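Local coordinates for protein PfkB family carbohydrate kinase (Listeria grayi DSM 20601, PDB 4GM6) that probably acts as a carbohydrate kinase of the PfkB family, transferring a phosphoryl group to a sugar or related substrate, at residues V27-E32 against G57-V62; P72-T77 against L147-R152; G106-T111 against V126-H131; I185-N190 against P210-C215; A297-G302 against D310-F315. All coordinates share one frame; numbering follows the deposited sequence. Where two conformers were deposited one is given.

Contact 1 (V27-E32 against G57-V62)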
# COMPACT_ATOMS: atom_id res chain seq x y z
N VAL C 27 -18.72 -22.39 26.08
CA VAL C 27 -19.63 -21.26 26.04
C VAL C 27 -20.39 -21.22 24.71
O VAL C 27 -19.83 -21.50 23.65
CB VAL C 27 -18.85 -19.94 26.25
CG1 VAL C 27 -19.76 -18.73 26.11
CG2 VAL C 27 -18.14 -19.96 27.59
N VAL C 28 -21.68 -20.91 24.78
CA VAL C 28 -22.49 -20.73 23.58
C VAL C 28 -22.89 -19.26 23.45
O VAL C 28 -23.17 -18.58 24.45
CB VAL C 28 -23.73 -21.67 23.58
CG1 VAL C 28 -24.69 -21.32 24.72
CG2 VAL C 28 -24.45 -21.62 22.24
N THR C 29 -22.89 -18.75 22.23
CA THR C 29 -23.33 -17.38 22.02
C THR C 29 -24.26 -17.24 20.81
O THR C 29 -24.32 -18.13 19.96
CB THR C 29 -22.13 -16.44 21.87
OG1 THR C 29 -22.56 -15.09 22.07
CG2 THR C 29 -21.53 -16.59 20.49
N ILE C 30 -24.97 -16.12 20.74
CA ILE C 30 -25.96 -15.89 19.69
C ILE C 30 -25.79 -14.48 19.15
O ILE C 30 -25.75 -13.50 19.90
CB ILE C 30 -27.39 -16.02 20.22
CG1 ILE C 30 -27.62 -17.44 20.76
CG2 ILE C 30 -28.40 -15.72 19.12
CD1 ILE C 30 -28.91 -17.59 21.54
N GLY C 31 -25.67 -14.36 17.84
CA GLY C 31 -25.47 -13.04 17.29
C GLY C 31 -25.06 -13.03 15.84
O GLY C 31 -24.68 -14.05 15.29
N GLU C 32 -25.14 -11.84 15.25
CA GLU C 32 -24.86 -11.66 13.84
C GLU C 32 -23.42 -11.24 13.61
O GLU C 32 -22.88 -10.43 14.38
CB GLU C 32 -25.79 -10.58 13.29
CG GLU C 32 -25.48 -10.20 11.85
CD GLU C 32 -26.50 -9.26 11.26
OE1 GLU C 32 -27.22 -8.58 12.02
OE2 GLU C 32 -26.56 -9.18 10.02
N GLY C 57 -18.63 -8.72 15.30
CA GLY C 57 -19.98 -8.85 15.80
C GLY C 57 -19.82 -9.00 17.30
O GLY C 57 -19.01 -9.80 17.75
N ALA C 58 -20.56 -8.21 18.08
CA ALA C 58 -20.39 -8.21 19.54
C ALA C 58 -20.25 -9.62 20.10
O ALA C 58 -19.27 -9.94 20.78
CB ALA C 58 -21.53 -7.47 20.24
N GLU C 59 -21.24 -10.47 19.82
CA GLU C 59 -21.24 -11.81 20.40
C GLU C 59 -20.16 -12.70 19.77
O GLU C 59 -19.45 -13.43 20.46
CB GLU C 59 -22.63 -12.46 20.27
CG GLU C 59 -23.72 -11.73 21.03
CD GLU C 59 -24.48 -10.73 20.17
OE1 GLU C 59 -23.93 -10.30 19.14
OE2 GLU C 59 -25.64 -10.38 20.52
N ALA C 60 -20.04 -12.62 18.45
CA ALA C 60 -18.96 -13.30 17.73
C ALA C 60 -17.57 -12.93 18.25
O ALA C 60 -16.67 -13.77 18.33
CB ALA C 60 -19.05 -13.01 16.25
N ASN C 61 -17.38 -11.65 18.59
CA ASN C 61 -16.10 -11.21 19.12
C ASN C 61 -15.89 -11.84 20.49
O ASN C 61 -14.80 -12.32 20.81
CB ASN C 61 -16.05 -9.68 19.25
CG ASN C 61 -16.14 -8.97 17.93
OD1 ASN C 61 -15.94 -9.56 16.87
ND2 ASN C 61 -16.45 -7.68 17.98
N VAL C 62 -16.95 -11.86 21.30
CA VAL C 62 -16.85 -12.48 22.59
C VAL C 62 -16.44 -13.94 22.43
O VAL C 62 -15.59 -14.44 23.18
CB VAL C 62 -18.13 -12.32 23.43
CG1 VAL C 62 -18.13 -13.30 24.60
CG2 VAL C 62 -18.21 -10.88 23.93
O HOH W 1 -25.73 -9.63 17.08
O HOH W 2 -22.28 -11.20 16.98
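The carboxylate of E59 lies with one face over the chain at I30 and G31: the carbonyl oxygen of I30 sits beneath it, 3.1 Å from E59 CD, and the methylene of G31 lies under the same face, its CA 3.6 Å from E59 OE1. Two waters meet the group at its OE1 end. Water 1 donates to E59 OE1 and takes the N-H of E32, while water 2 donates to E59 OE1 and E32 O and accepts from A60 N, so solvent joins the two segments where no direct hydrogen bond does. At the other end of the carboxylate, S157 and T160 bond E59 OE2, which probably eases its 3.2 Å approach to I30 O, itself an acceptor with a weak bond from T160 OG1. A bend at chi2 (94°) lays the carboxylate over the end of the strand. Nearer the helix backbone, T29 crosses E59 at about a right angle, its OG1 3.2 Å from E59 CB; the hydroxyl is bonded to H155 O. Glycines allow the close approach: G31 faces the carboxylate, and G57, at the N-cap of helix 58-68, sends its CA-H to E32 O at 3.6 Å. The arrangement belongs to the ribokinase-like alpha/beta fold, with a central parallel strand meeting the first turn of the helix that follows the glycine pair of the GGxxxN sequence.

Contact 2 (P72-T77 against L147-R152)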
# COMPACT_ATOMS: atom_id res chain seq x y z
N PRO C 72 -13.51 -23.66 24.56
CA PRO C 72 -14.21 -24.07 23.35
C PRO C 72 -15.52 -23.31 23.27
O PRO C 72 -16.30 -23.29 24.23
CB PRO C 72 -14.48 -25.56 23.59
CG PRO C 72 -13.45 -25.98 24.59
CD PRO C 72 -13.29 -24.79 25.48
N THR C 73 -15.76 -22.67 22.13
CA THR C 73 -16.96 -21.87 21.95
C THR C 73 -17.70 -22.27 20.68
O THR C 73 -17.13 -22.90 19.78
CB THR C 73 -16.63 -20.36 21.89
OG1 THR C 73 -15.66 -20.13 20.86
CG2 THR C 73 -16.09 -19.87 23.23
N ARG C 74 -18.98 -21.89 20.62
CA ARG C 74 -19.83 -22.16 19.48
C ARG C 74 -20.81 -21.01 19.36
O ARG C 74 -21.12 -20.32 20.35
CB ARG C 74 -20.60 -23.46 19.69
CG ARG C 74 -21.69 -23.33 20.74
CD ARG C 74 -22.33 -24.67 21.03
NE ARG C 74 -21.34 -25.72 21.29
CZ ARG C 74 -21.59 -26.84 21.96
NH1 ARG C 74 -22.80 -27.06 22.47
NH2 ARG C 74 -20.63 -27.73 22.15
N ILE C 75 -21.33 -20.79 18.16
CA ILE C 75 -22.21 -19.66 17.94
C ILE C 75 -23.37 -20.00 17.03
O ILE C 75 -23.19 -20.52 15.92
CB ILE C 75 -21.46 -18.45 17.35
CG1 ILE C 75 -22.34 -17.20 17.37
CG2 ILE C 75 -21.00 -18.74 15.93
CD1 ILE C 75 -21.65 -15.95 16.84
N ALA C 76 -24.57 -19.70 17.52
CA ALA C 76 -25.77 -19.80 16.70
C ALA C 76 -25.86 -18.52 15.86
O ALA C 76 -26.06 -17.43 16.39
CB ALA C 76 -27.00 -19.97 17.59
N THR C 77 -25.69 -18.65 14.55
CA THR C 77 -25.76 -17.49 13.67
C THR C 77 -26.22 -17.84 12.25
O THR C 77 -26.38 -19.01 11.91
CB THR C 77 -24.41 -16.74 13.63
OG1 THR C 77 -24.63 -15.37 13.30
CG2 THR C 77 -23.48 -17.39 12.60
N LEU C 147 -27.48 -27.69 20.82
CA LEU C 147 -26.90 -26.35 20.91
C LEU C 147 -26.42 -26.06 22.33
O LEU C 147 -25.44 -25.32 22.52
CB LEU C 147 -27.93 -25.29 20.50
CG LEU C 147 -27.44 -23.84 20.59
CD1 LEU C 147 -26.34 -23.61 19.57
CD2 LEU C 147 -28.59 -22.87 20.37
N LEU C 148 -27.12 -26.62 23.31
CA LEU C 148 -26.82 -26.34 24.71
C LEU C 148 -26.03 -27.45 25.42
O LEU C 148 -25.75 -27.37 26.62
CB LEU C 148 -28.12 -26.05 25.48
CG LEU C 148 -28.96 -24.87 24.96
CD1 LEU C 148 -30.17 -24.64 25.85
CD2 LEU C 148 -28.13 -23.60 24.85
N LYS C 149 -25.67 -28.49 24.67
CA LYS C 149 -24.97 -29.65 25.23
C LYS C 149 -23.54 -29.32 25.70
O LYS C 149 -22.76 -28.69 24.98
CB LYS C 149 -24.93 -30.80 24.22
CG LYS C 149 -24.27 -32.08 24.73
CD LYS C 149 -23.14 -32.47 23.79
CE LYS C 149 -22.05 -31.40 23.82
NZ LYS C 149 -21.40 -31.19 22.49
N GLY C 150 -23.21 -29.73 26.93
CA GLY C 150 -21.88 -29.50 27.48
C GLY C 150 -21.51 -28.04 27.63
O GLY C 150 -20.34 -27.66 27.54
N ILE C 151 -22.52 -27.20 27.86
CA ILE C 151 -22.31 -25.75 27.99
C ILE C 151 -22.43 -25.31 29.45
O ILE C 151 -23.18 -25.91 30.24
CB ILE C 151 -23.33 -24.96 27.15
CG1 ILE C 151 -23.13 -25.22 25.65
CG2 ILE C 151 -23.23 -23.47 27.44
CD1 ILE C 151 -21.83 -24.63 25.11
N ARG C 152 -21.69 -24.27 29.82
CA ARG C 152 -21.76 -23.72 31.17
C ARG C 152 -22.38 -22.32 31.17
O ARG C 152 -23.11 -21.94 32.10
CB ARG C 152 -20.36 -23.71 31.82
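R74, the residue most deeply covered here, reaches from strand 73-79 into the turn that follows helix 144-147. With chi1 at 72°, CG stands between the backbone N and the carbonyl carbon, and a bend at chi3 swings the guanidinium round to the two carbonyls. One nitrogen serves both: R74 NH1 bonds L147 O at 3.2 Å and K149 O at 3.0 Å. L147 O lies in the guanidinium plane, yet the nitrogen stands well above that carbonyl's own plane; K149 O is approached in its plane on a lone pair, with the guanidinium tilted 28° away. I151 CD1 covers one face of the guanidinium toward its rim, 3.7 Å from R74 NH1. L147, second in buried surface, adds the apolar part, its CD1 4.2 Å from A76 CB, two residues along the strand. K149 curls through several bends until its NZ is 3.6 Å from R74 NH2. D98 of strand 97-104 also packs on R74. The chemistry is that of a buried cation held by backbone dipoles: two carbonyls fix the rotation of the guanidinium, tie the helix end and the turn after it to the sheet, and would partly offset the repulsion from K149.

Contact 3 (G106-T111 against V126-H131)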
# COMPACT_ATOMS: atom_id res chain seq x y z
N GLY C 106 -30.79 -16.74 3.20
CA GLY C 106 -30.93 -15.34 2.80
C GLY C 106 -29.94 -14.88 1.74
O GLY C 106 -29.31 -15.71 1.07
N ASP C 107 -29.76 -13.56 1.63
CA ASP C 107 -29.17 -12.93 0.44
C ASP C 107 -27.91 -12.12 0.66
O ASP C 107 -27.22 -11.76 -0.31
CB ASP C 107 -30.17 -11.98 -0.19
CG ASP C 107 -31.34 -12.69 -0.82
OD1 ASP C 107 -31.14 -13.75 -1.46
OD2 ASP C 107 -32.47 -12.18 -0.69
N ARG C 108 -27.62 -11.76 1.90
CA ARG C 108 -26.50 -10.84 2.12
C ARG C 108 -25.95 -10.87 3.52
O ARG C 108 -26.68 -11.12 4.49
CB ARG C 108 -26.90 -9.40 1.74
CG ARG C 108 -27.74 -8.67 2.78
CD ARG C 108 -28.17 -7.29 2.30
NE ARG C 108 -27.02 -6.40 2.19
CZ ARG C 108 -26.52 -5.71 3.20
NH1 ARG C 108 -27.09 -5.78 4.41
NH2 ARG C 108 -25.45 -4.93 3.01
N LEU C 109 -24.65 -10.59 3.64
CA LEU C 109 -24.04 -10.38 4.93
C LEU C 109 -24.14 -8.90 5.28
O LEU C 109 -23.87 -8.05 4.44
CB LEU C 109 -22.57 -10.79 4.90
CG LEU C 109 -21.88 -10.81 6.27
CD1 LEU C 109 -22.26 -12.08 7.01
CD2 LEU C 109 -20.36 -10.70 6.12
N GLY C 110 -24.54 -8.59 6.51
CA GLY C 110 -24.60 -7.21 6.97
C GLY C 110 -23.22 -6.58 7.02
O GLY C 110 -22.22 -7.26 7.26
N THR C 111 -23.15 -5.28 6.78
CA THR C 111 -21.87 -4.59 6.79
C THR C 111 -22.03 -3.29 7.53
O THR C 111 -23.14 -2.90 7.86
CB THR C 111 -21.37 -4.28 5.35
OG1 THR C 111 -22.28 -3.38 4.69
CG2 THR C 111 -21.25 -5.56 4.52
N VAL C 126 -21.43 4.17 9.51
CA VAL C 126 -22.63 4.10 8.68
C VAL C 126 -23.01 2.64 8.57
O VAL C 126 -22.26 1.84 8.01
CB VAL C 126 -22.40 4.65 7.26
CG1 VAL C 126 -23.71 4.66 6.47
CG2 VAL C 126 -21.81 6.05 7.31
N TYR C 127 -24.15 2.26 9.13
CA TYR C 127 -24.56 0.87 9.07
C TYR C 127 -25.15 0.50 7.71
O TYR C 127 -25.85 1.29 7.06
CB TYR C 127 -25.49 0.51 10.25
CG TYR C 127 -24.68 0.13 11.49
CD1 TYR C 127 -24.42 1.05 12.49
CD2 TYR C 127 -24.13 -1.15 11.62
CE1 TYR C 127 -23.66 0.71 13.61
CE2 TYR C 127 -23.38 -1.50 12.72
CZ TYR C 127 -23.13 -0.57 13.71
OH TYR C 127 -22.36 -0.93 14.81
N ASP C 128 -24.86 -0.72 7.28
CA ASP C 128 -25.52 -1.29 6.11
C ASP C 128 -25.88 -2.74 6.43
O ASP C 128 -25.51 -3.67 5.70
CB ASP C 128 -24.61 -1.21 4.87
CG ASP C 128 -25.35 -1.58 3.59
OD1 ASP C 128 -26.60 -1.74 3.62
OD2 ASP C 128 -24.70 -1.72 2.54
N ARG C 129 -26.63 -2.90 7.52
CA ARG C 129 -26.86 -4.20 8.12
C ARG C 129 -28.32 -4.65 7.98
O ARG C 129 -28.63 -5.82 8.15
CB ARG C 129 -26.46 -4.19 9.61
CG ARG C 129 -27.44 -3.44 10.52
CD ARG C 129 -27.04 -3.50 11.99
NE ARG C 129 -26.89 -4.87 12.46
CZ ARG C 129 -26.14 -5.23 13.51
NH1 ARG C 129 -26.07 -6.51 13.87
NH2 ARG C 129 -25.47 -4.32 14.19
N GLN C 130 -29.21 -3.73 7.65
CA GLN C 130 -30.60 -4.13 7.42
C GLN C 130 -30.68 -5.13 6.27
O GLN C 130 -29.85 -5.14 5.36
CB GLN C 130 -31.48 -2.93 7.09
CG GLN C 130 -31.85 -2.07 8.28
CD GLN C 130 -32.68 -0.87 7.88
OE1 GLN C 130 -33.71 -1.01 7.21
NE2 GLN C 130 -32.24 0.32 8.27
N HIS C 131 -31.72 -5.96 6.33
CA HIS C 131 -32.02 -6.93 5.28
C HIS C 131 -30.97 -8.03 5.15
O HIS C 131 -30.98 -8.78 4.18
CB HIS C 131 -32.24 -6.26 3.92
CG HIS C 131 -33.14 -5.06 3.97
ND1 HIS C 131 -34.51 -5.16 3.98
CD2 HIS C 131 -32.86 -3.74 3.99
CE1 HIS C 131 -35.04 -3.95 4.02
NE2 HIS C 131 -34.06 -3.07 4.03
O HOH W 3 -31.40 -12.01 3.23
O HOH W 4 -22.08 -2.39 2.17
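At the edge of the four-stranded lid sheet, T111 and D128 form an antiparallel hydrogen-bonded pair, T111 N giving to D128 O at 3.1 Å and D128 N to T111 O at 2.8 Å. Their side chains lie alongside each other, pointing the same way, with T111 OG1 3.2 Å from D128 CB; water 4 joins that hydroxyl to D128 OD2. The loop before the strand then brings in R108, whose guanidinium meets the backbone of D128 end-on. Both R108 NH1 (2.9 Å) and R108 NH2 (3.0 Å) donate to D128 O, which lies in the guanidinium plane and, with T111 N, accepts from three nitrogens. R108 NH2 also forms a salt bridge to D128 OD2 at 3.3 Å, the guanidinium and carboxylate planes 30° apart. A bend at chi3 (-68°) carries the arginine across the aspartate side chain at about a right angle, while its CG passes 3.5 Å from H131 O. In the second subunit the same two residues complete the network: R108 NE binds D128 OD1 of the second subunit, the reciprocal salt bridge is made as well, and H131 stacks on H131 of that subunit. The arginines of the two subunits come close, but each is paired with D128 of both chains. The charge pairs probably compensate one another within and across the interface, so the carbonyl and carboxylate of D128 couple the local strand pairing to subunit association.

Contact 4 (I185-N190 against P210-C215)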
# COMPACT_ATOMS: atom_id res chain seq x y z
N ILE C 185 -26.55 -17.38 32.67
CA ILE C 185 -26.94 -16.45 31.61
C ILE C 185 -26.12 -15.16 31.65
O ILE C 185 -26.15 -14.42 32.64
CB ILE C 185 -28.45 -16.16 31.67
CG1 ILE C 185 -29.24 -17.49 31.71
CG2 ILE C 185 -28.89 -15.30 30.48
CD1 ILE C 185 -28.90 -18.46 30.61
N SER C 186 -25.38 -14.92 30.58
CA SER C 186 -24.60 -13.69 30.41
C SER C 186 -25.29 -12.78 29.41
O SER C 186 -25.55 -13.18 28.27
CB SER C 186 -23.20 -14.01 29.90
OG SER C 186 -22.53 -12.82 29.49
N PHE C 187 -25.56 -11.55 29.84
CA PHE C 187 -26.24 -10.59 28.98
C PHE C 187 -25.48 -9.28 28.92
O PHE C 187 -25.03 -8.75 29.93
CB PHE C 187 -27.68 -10.36 29.47
CG PHE C 187 -28.52 -9.55 28.52
CD1 PHE C 187 -28.82 -10.07 27.25
CD2 PHE C 187 -28.99 -8.27 28.87
CE1 PHE C 187 -29.59 -9.33 26.37
CE2 PHE C 187 -29.77 -7.54 28.00
CZ PHE C 187 -30.07 -8.05 26.75
N ASP C 188 -25.32 -8.78 27.70
CA ASP C 188 -24.64 -7.53 27.45
C ASP C 188 -25.70 -6.53 26.96
O ASP C 188 -26.19 -6.65 25.83
CB ASP C 188 -23.58 -7.78 26.38
CG ASP C 188 -22.85 -6.53 25.95
OD1 ASP C 188 -23.05 -5.47 26.59
OD2 ASP C 188 -22.07 -6.61 24.97
N MET C 189 -26.07 -5.55 27.80
CA MET C 189 -27.11 -4.57 27.43
C MET C 189 -26.87 -4.03 26.01
O MET C 189 -27.75 -4.09 25.15
CB MET C 189 -27.11 -3.39 28.39
CG MET C 189 -27.32 -3.77 29.85
SD MET C 189 -29.04 -4.09 30.23
CE MET C 189 -29.74 -2.44 30.30
N ASN C 190 -25.69 -3.47 25.79
CA ASN C 190 -25.26 -3.06 24.46
C ASN C 190 -26.40 -2.38 23.70
O ASN C 190 -26.79 -2.82 22.61
CB ASN C 190 -24.74 -4.26 23.67
CG ASN C 190 -23.42 -3.98 22.99
OD1 ASN C 190 -23.21 -2.90 22.44
ND2 ASN C 190 -22.50 -4.95 23.03
N PRO C 210 -34.82 -10.06 34.20
CA PRO C 210 -35.23 -11.03 35.27
C PRO C 210 -34.60 -12.41 35.06
O PRO C 210 -34.58 -13.25 35.98
CB PRO C 210 -36.71 -11.11 35.08
CG PRO C 210 -37.09 -9.79 34.45
CD PRO C 210 -35.95 -9.37 33.55
N LEU C 211 -34.06 -12.62 33.85
CA LEU C 211 -33.51 -13.90 33.43
C LEU C 211 -31.99 -13.99 33.41
O LEU C 211 -31.43 -15.02 33.00
CB LEU C 211 -33.98 -14.21 32.00
CG LEU C 211 -35.45 -14.56 31.80
CD1 LEU C 211 -35.60 -15.23 30.44
CD2 LEU C 211 -35.93 -15.48 32.94
N VAL C 212 -31.30 -12.91 33.83
CA VAL C 212 -29.83 -12.84 33.69
C VAL C 212 -29.02 -13.10 34.99
O VAL C 212 -29.44 -12.75 36.10
CB VAL C 212 -29.41 -11.48 33.10
CG1 VAL C 212 -27.89 -11.34 33.10
CG2 VAL C 212 -29.98 -11.31 31.68
N ASP C 213 -27.85 -13.73 34.83
CA ASP C 213 -26.95 -14.01 35.96
C ASP C 213 -25.81 -13.00 36.02
O ASP C 213 -25.46 -12.49 37.10
CB ASP C 213 -26.34 -15.40 35.81
CG ASP C 213 -27.38 -16.47 35.88
OD1 ASP C 213 -28.02 -16.60 36.94
OD2 ASP C 213 -27.57 -17.19 34.87
N TYR C 214 -25.23 -12.73 34.86
CA TYR C 214 -24.12 -11.81 34.72
C TYR C 214 -24.51 -10.74 33.72
O TYR C 214 -24.73 -11.05 32.54
CB TYR C 214 -22.88 -12.54 34.21
CG TYR C 214 -22.60 -13.87 34.87
CD1 TYR C 214 -22.63 -14.01 36.26
CD2 TYR C 214 -22.26 -14.98 34.10
CE1 TYR C 214 -22.37 -15.23 36.86
CE2 TYR C 214 -21.98 -16.20 34.69
CZ TYR C 214 -22.04 -16.32 36.06
OH TYR C 214 -21.75 -17.54 36.63
N CYS C 215 -24.60 -9.49 34.19
CA CYS C 215 -25.05 -8.40 33.33
C CYS C 215 -23.97 -7.36 33.06
O CYS C 215 -23.41 -6.80 34.00
CB CYS C 215 -26.27 -7.70 33.95
SG CYS C 215 -27.06 -6.47 32.87
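I185 can be followed outward: its CB meets L211 O and D213 OD2, each at 3.5 Å, CG1 runs beside the same two oxygens, and CG2 lies 3.6 Å from L211 O and close to V212. Beyond these atoms the side chain packs against I175 and K179 of helix 165-180. Beneath it the backbone pairs in parallel, S186 with Y214 and F187 with C215. I185 O accepts from both Y214 N and D213 N, while F187 N bonds Y214 O at 2.9 Å, almost straight at 171°. The approach of D213 OD2 to I185 N, 2.4 Å, is too short to be trusted. On the same side as I185, V212 crosses F187 at about a right angle and presses CG2 to 3.3 Å from F187 CB; farther along, the sulfur of C215 touches M189 CG at 4.1 Å. S186, facing the other way beside the Y214 ring, bonds H155 through its hydroxyl. Strand 184-188, helix 198-208 and strand 214-216 form a beta-alpha-beta crossover. Two N-H groups on I185 O keep this buried carbonyl satisfied at the point where the returning chain enters the sheet, and apolar contacts from I185, V212 and F187 line the face toward helix 165-180.

Contact 5 (A297-G302 against D310-F315)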
# COMPACT_ATOMS: atom_id res chain seq x y z
N ALA C 297 -15.34 -10.76 27.40
CA ALA C 297 -14.78 -12.11 27.31
C ALA C 297 -13.81 -12.36 28.45
O ALA C 297 -13.75 -13.47 29.00
CB ALA C 297 -14.09 -12.31 25.97
N ALA C 298 -13.05 -11.34 28.82
CA ALA C 298 -12.06 -11.51 29.89
C ALA C 298 -12.77 -11.73 31.23
O ALA C 298 -12.34 -12.56 32.04
CB ALA C 298 -11.13 -10.32 29.96
N VAL C 299 -13.85 -11.00 31.46
CA VAL C 299 -14.58 -11.13 32.71
C VAL C 299 -15.14 -12.53 32.80
O VAL C 299 -15.02 -13.18 33.83
CB VAL C 299 -15.72 -10.11 32.85
CG1 VAL C 299 -16.65 -10.52 34.00
CG2 VAL C 299 -15.16 -8.71 33.07
N LEU C 300 -15.77 -12.99 31.71
CA LEU C 300 -16.34 -14.33 31.68
C LEU C 300 -15.24 -15.36 31.94
O LEU C 300 -15.42 -16.30 32.70
CB LEU C 300 -17.09 -14.61 30.36
CG LEU C 300 -18.45 -13.89 30.13
CD1 LEU C 300 -19.00 -14.07 28.72
CD2 LEU C 300 -19.51 -14.31 31.15
N HIS C 301 -14.08 -15.18 31.33
CA HIS C 301 -12.96 -16.10 31.59
C HIS C 301 -12.69 -16.21 33.08
O HIS C 301 -12.52 -17.30 33.61
CB HIS C 301 -11.70 -15.68 30.82
CG HIS C 301 -10.48 -16.49 31.15
ND1 HIS C 301 -10.39 -17.84 30.87
CD2 HIS C 301 -9.31 -16.15 31.74
CE1 HIS C 301 -9.21 -18.29 31.27
NE2 HIS C 301 -8.54 -17.28 31.80
N GLY C 302 -12.68 -15.07 33.77
CA GLY C 302 -12.39 -15.03 35.20
C GLY C 302 -13.50 -15.67 36.00
O GLY C 302 -13.25 -16.37 36.99
N ASP C 310 -11.30 -9.42 42.47
CA ASP C 310 -10.21 -8.48 42.17
C ASP C 310 -9.30 -8.99 41.06
O ASP C 310 -8.76 -8.19 40.28
CB ASP C 310 -9.40 -8.15 43.42
CG ASP C 310 -9.03 -9.38 44.22
OD1 ASP C 310 -8.76 -10.44 43.62
OD2 ASP C 310 -9.02 -9.28 45.46
N GLU C 311 -9.13 -10.30 40.98
CA GLU C 311 -8.33 -10.89 39.90
C GLU C 311 -9.02 -10.66 38.57
O GLU C 311 -8.43 -10.14 37.63
CB GLU C 311 -8.15 -12.39 40.10
CG GLU C 311 -7.15 -12.78 41.19
CD GLU C 311 -7.18 -14.27 41.46
OE1 GLU C 311 -6.19 -14.95 41.11
OE2 GLU C 311 -8.19 -14.77 42.02
N THR C 312 -10.28 -11.04 38.50
CA THR C 312 -11.02 -10.98 37.24
C THR C 312 -11.06 -9.56 36.68
O THR C 312 -10.70 -9.32 35.52
CB THR C 312 -12.44 -11.51 37.43
OG1 THR C 312 -12.38 -12.90 37.77
CG2 THR C 312 -13.25 -11.34 36.15
N VAL C 313 -11.49 -8.61 37.51
CA VAL C 313 -11.56 -7.21 37.09
C VAL C 313 -10.20 -6.66 36.64
O VAL C 313 -10.13 -5.84 35.72
CB VAL C 313 -12.16 -6.31 38.19
CG1 VAL C 313 -11.14 -6.04 39.29
CG2 VAL C 313 -12.67 -5.01 37.59
N LYS C 314 -9.11 -7.13 37.25
CA LYS C 314 -7.80 -6.62 36.87
C LYS C 314 -7.37 -7.20 35.53
O LYS C 314 -6.87 -6.48 34.66
CB LYS C 314 -6.76 -6.93 37.94
CG LYS C 314 -5.42 -6.26 37.65
CD LYS C 314 -4.54 -6.21 38.89
CE LYS C 314 -3.95 -7.58 39.21
NZ LYS C 314 -2.93 -7.49 40.29
N PHE C 315 -7.59 -8.50 35.38
CA PHE C 315 -7.24 -9.19 34.15
C PHE C 315 -8.04 -8.64 32.98
O PHE C 315 -7.48 -8.36 31.90
CB PHE C 315 -7.51 -10.68 34.33
CG PHE C 315 -7.22 -11.50 33.10
CD1 PHE C 315 -8.24 -11.85 32.23
CD2 PHE C 315 -5.93 -11.94 32.82
CE1 PHE C 315 -7.98 -12.61 31.10
CE2 PHE C 315 -5.67 -12.70 31.70
CZ PHE C 315 -6.69 -13.04 30.84
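T312 and G302 make the tight part of this helix pair: T312 OG1 stands 3.3 Å from G302 CA, and the two CA atoms are only 4.7 Å apart. G302, having no side chain, leaves room for the threonine hydroxyl against its CA. The methyl branch, anti to the backbone N of T312, turns to the other helix, where CG2 lies 3.4 Å from V299 O and 4.1 Å from V299 CG1. Contact is looser toward F315. Its ring comes 4.0 Å from A298 CB through CD1 and 3.8 Å from H301 CD2 through CE1, but the two rings meet obliquely, centroids 5.6 Å apart and planes at 44°. K314 lies on the exposed side, its NZ bonded to S346. No hydrogen bond passes between the segments; T312 OG1 has a weak one to R308 O, and H301 ND1 is bonded to H71. The axes of 297-302 and 310-315 come within 8.4 Å, their directions 155° apart, so helices 291-304 and 309-323 run nearly antiparallel here, joined by a short connection. W307 from that connection sits against both H301 and F315, helix 335-344 covers the aromatic end, and L268 of strand 261-270 meets T312.

How the contacts relate
Contacts 1, 2 and 4 belong to the large sheet: strands 27-30 and 73-79 are neighbours in it, joined by T29 O to A76 N, with G31 O, just past the strand, reaching T77 OG1, and contact 4 pairs two strands farther along. Contact 1 lies deepest, its centre about 7 Å from that of the chain, and uses bridging waters; contact 2 uses an arginine on carbonyls, contact 4 regular strand bonding. Contact 5 is apolar helix packing, reached from contacts 1 and 4 through L300. Contact 3, about 33 Å from contact 5 between centres, lies at the subunit interface, with salt bridges within and between chains, and is linked to contact 1 by the R129-E32 salt bridge.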